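Side-chain contact in lysine-sensitive aspartokinase 3 (Escherichia coli, PDB 2J0W), which catalyses the phosphorylation of L-aspartate by ATP, the first step toward lysine, and is feedback-inhibited by lysine: residues E89-N94 and V115-L120. Numbering follows the deposited sequence.
Sequences ERLLEN and VSHGEL. With ASP (aspartic acid), chain B.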
loop_
_atom_site.group_PDB
_atom_site.type_symbol
_atom_site.label_atom_id
_atom_site.label_comp_id
_atom_site.label_asym_id
_atom_site.label_seq_id
_atom_site.Cartn_x
_atom_site.Cartn_y
_atom_site.Cartn_z
ATOM N N GLU A 89 18.718 -32.988 -36.680
ATOM C CA GLU A 89 18.581 -32.367 -37.993
ATOM C C GLU A 89 17.144 -31.924 -38.247
ATOM O O GLU A 89 16.908 -30.861 -38.829
ATOM C CB GLU A 89 19.013 -33.335 -39.092
ATOM C CG GLU A 89 20.508 -33.603 -39.166
ATOM C CD GLU A 89 21.320 -32.363 -39.471
ATOM O OE1 GLU A 89 20.825 -31.474 -40.202
ATOM O OE2 GLU A 89 22.469 -32.289 -38.991
ATOM N N ARG A 90 16.182 -32.741 -37.825
ATOM C CA ARG A 90 14.779 -32.381 -38.002
ATOM C C ARG A 90 14.534 -31.148 -37.162
ATOM O O ARG A 90 14.139 -30.102 -37.680
ATOM C CB ARG A 90 13.857 -33.523 -37.555
ATOM C CG ARG A 90 13.437 -34.477 -38.683
ATOM C CD ARG A 90 14.581 -34.744 -39.685
ATOM N NE ARG A 90 14.861 -33.582 -40.537
ATOM C CZ ARG A 90 15.973 -33.413 -41.250
ATOM N NH1 ARG A 90 16.929 -34.332 -41.223
ATOM N NH2 ARG A 90 16.130 -32.320 -41.987
ATOM N N LEU A 91 14.797 -31.272 -35.864
ATOM C CA LEU A 91 14.610 -30.159 -34.944
ATOM C C LEU A 91 15.288 -28.918 -35.525
ATOM O O LEU A 91 14.651 -27.870 -35.693
ATOM C CB LEU A 91 15.185 -30.511 -33.567
ATOM C CG LEU A 91 14.590 -31.789 -32.960
ATOM C CD1 LEU A 91 15.184 -32.029 -31.596
ATOM C CD2 LEU A 91 13.075 -31.673 -32.856
ATOM N N LEU A 92 16.570 -29.041 -35.860
ATOM C CA LEU A 92 17.281 -27.908 -36.431
ATOM C C LEU A 92 16.576 -27.416 -37.678
ATOM O O LEU A 92 16.356 -26.219 -37.838
ATOM C CB LEU A 92 18.722 -28.278 -36.760
ATOM C CG LEU A 92 19.613 -28.380 -35.525
ATOM C CD1 LEU A 92 21.036 -28.603 -35.968
ATOM C CD2 LEU A 92 19.504 -27.101 -34.693
ATOM N N GLU A 93 16.202 -28.337 -38.553
ATOM C CA GLU A 93 15.517 -27.949 -39.772
ATOM C C GLU A 93 14.204 -27.249 -39.437
ATOM O O GLU A 93 13.873 -26.218 -40.029
ATOM C CB GLU A 93 15.249 -29.174 -40.655
ATOM C CG GLU A 93 14.539 -28.853 -41.975
ATOM C CD GLU A 93 15.320 -27.880 -42.857
ATOM O OE1 GLU A 93 16.508 -28.156 -43.129
ATOM O OE2 GLU A 93 14.748 -26.846 -43.282
ATOM N N ASN A 94 13.456 -27.790 -38.480
ATOM C CA ASN A 94 12.179 -27.175 -38.138
ATOM C C ASN A 94 12.405 -25.803 -37.538
ATOM O O ASN A 94 11.682 -24.849 -37.840
ATOM C CB ASN A 94 11.392 -28.044 -37.164
ATOM C CG ASN A 94 9.929 -27.647 -37.094
ATOM O OD1 ASN A 94 9.436 -27.212 -36.049
ATOM N ND2 ASN A 94 9.224 -27.785 -38.219
ATOM N N VAL A 115 10.752 -21.716 -29.184
ATOM C CA VAL A 115 11.657 -21.805 -28.050
ATOM C C VAL A 115 11.604 -23.151 -27.359
ATOM O O VAL A 115 12.571 -23.569 -26.749
ATOM C CB VAL A 115 11.400 -20.701 -27.009
ATOM C CG1 VAL A 115 12.117 -21.049 -25.720
ATOM C CG2 VAL A 115 11.910 -19.349 -27.529
ATOM N N SER A 116 10.487 -23.843 -27.463
ATOM C CA SER A 116 10.369 -25.131 -26.815
ATOM C C SER A 116 11.469 -26.086 -27.297
ATOM O O SER A 116 11.969 -26.914 -26.525
ATOM C CB SER A 116 9.001 -25.720 -27.110
ATOM O OG SER A 116 8.886 -25.947 -28.495
ATOM N N HIS A 117 11.858 -25.958 -28.562
ATOM C CA HIS A 117 12.899 -26.812 -29.147
ATOM C C HIS A 117 14.218 -26.985 -28.365
ATOM O O HIS A 117 14.875 -28.022 -28.496
ATOM C CB HIS A 117 13.202 -26.344 -30.573
ATOM C CG HIS A 117 12.117 -26.677 -31.550
ATOM N ND1 HIS A 117 10.864 -26.105 -31.494
ATOM C CD2 HIS A 117 12.072 -27.577 -32.560
ATOM C CE1 HIS A 117 10.093 -26.641 -32.424
ATOM N NE2 HIS A 117 10.803 -27.538 -33.084
ATOM N N GLY A 118 14.599 -25.993 -27.558
ATOM C CA GLY A 118 15.833 -26.076 -26.782
ATOM C C GLY A 118 15.856 -27.240 -25.803
ATOM O O GLY A 118 16.755 -28.093 -25.843
ATOM N N GLU A 119 14.868 -27.292 -24.917
ATOM C CA GLU A 119 14.799 -28.388 -23.956
ATOM C C GLU A 119 14.528 -29.720 -24.669
ATOM O O GLU A 119 14.795 -30.786 -24.126
ATOM C CB GLU A 119 13.728 -28.135 -22.892
ATOM C CG GLU A 119 13.084 -26.747 -22.897
ATOM C CD GLU A 119 14.039 -25.612 -22.598
ATOM O OE1 GLU A 119 14.227 -24.760 -23.485
ATOM O OE2 GLU A 119 14.593 -25.561 -21.485
ATOM N N LEU A 120 13.998 -29.681 -25.884
ATOM C CA LEU A 120 13.789 -30.939 -26.590
ATOM C C LEU A 120 15.150 -31.512 -26.987
ATOM O O LEU A 120 15.440 -32.680 -26.725
ATOM C CB LEU A 120 12.906 -30.744 -27.829
ATOM C CG LEU A 120 11.403 -30.645 -27.512
ATOM C CD1 LEU A 120 10.603 -30.352 -28.763
ATOM C CD2 LEU A 120 10.930 -31.948 -26.889
HETATM N N ASP B . 15.225 -22.716 -20.751
HETATM C CA ASP B . 14.420 -21.646 -20.166
HETATM C C ASP B . 15.326 -20.398 -20.093
HETATM O O ASP B . 16.443 -20.441 -20.666
HETATM C CB ASP B . 13.873 -22.103 -18.779
HETATM C CG ASP B . 14.905 -22.300 -17.646
HETATM O OD1 ASP B . 16.129 -22.073 -17.899
HETATM O OD2 ASP B . 14.497 -22.688 -16.492
HETATM O OXT ASP B . 14.919 -19.388 -19.422
#
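In the helical layer behind the aspartate site of the amino acid kinase domain, His117 of helix 108-131 reaches across to Leu91 and Asn94 on helix 82-102. The nearest CA atoms are those of Leu91 and His117, 6.9 Å apart. His117 has CG anti to its carbonyl carbon (chi1 -73°), which carries the imidazole toward helix 82-102. There NE2 gives a weak, strongly bent hydrogen bond to Asn94 OD1, 3.3 Å away with an N-H...O angle of 126°; the amide and ring planes are turned 26° from each other. At the ring carbon, His117 CD2 lies 4.1 Å from Leu91 O and 4.2 Å from Leu91 CD2. Replacing His117 by an alanine removes the ring and would probably leave Asn94 OD1 without this donor and open a gap beside Leu91. Two residues on, Glu119 leaves the helix in another direction, its OE2 accepting a 3.0 Å hydrogen bond from the amino N of the bound aspartate. The helix thus packs on a neighbour through one face and binds substrate through another, in the helical part of the aspartokinase catalytic domain beside the aspartate site.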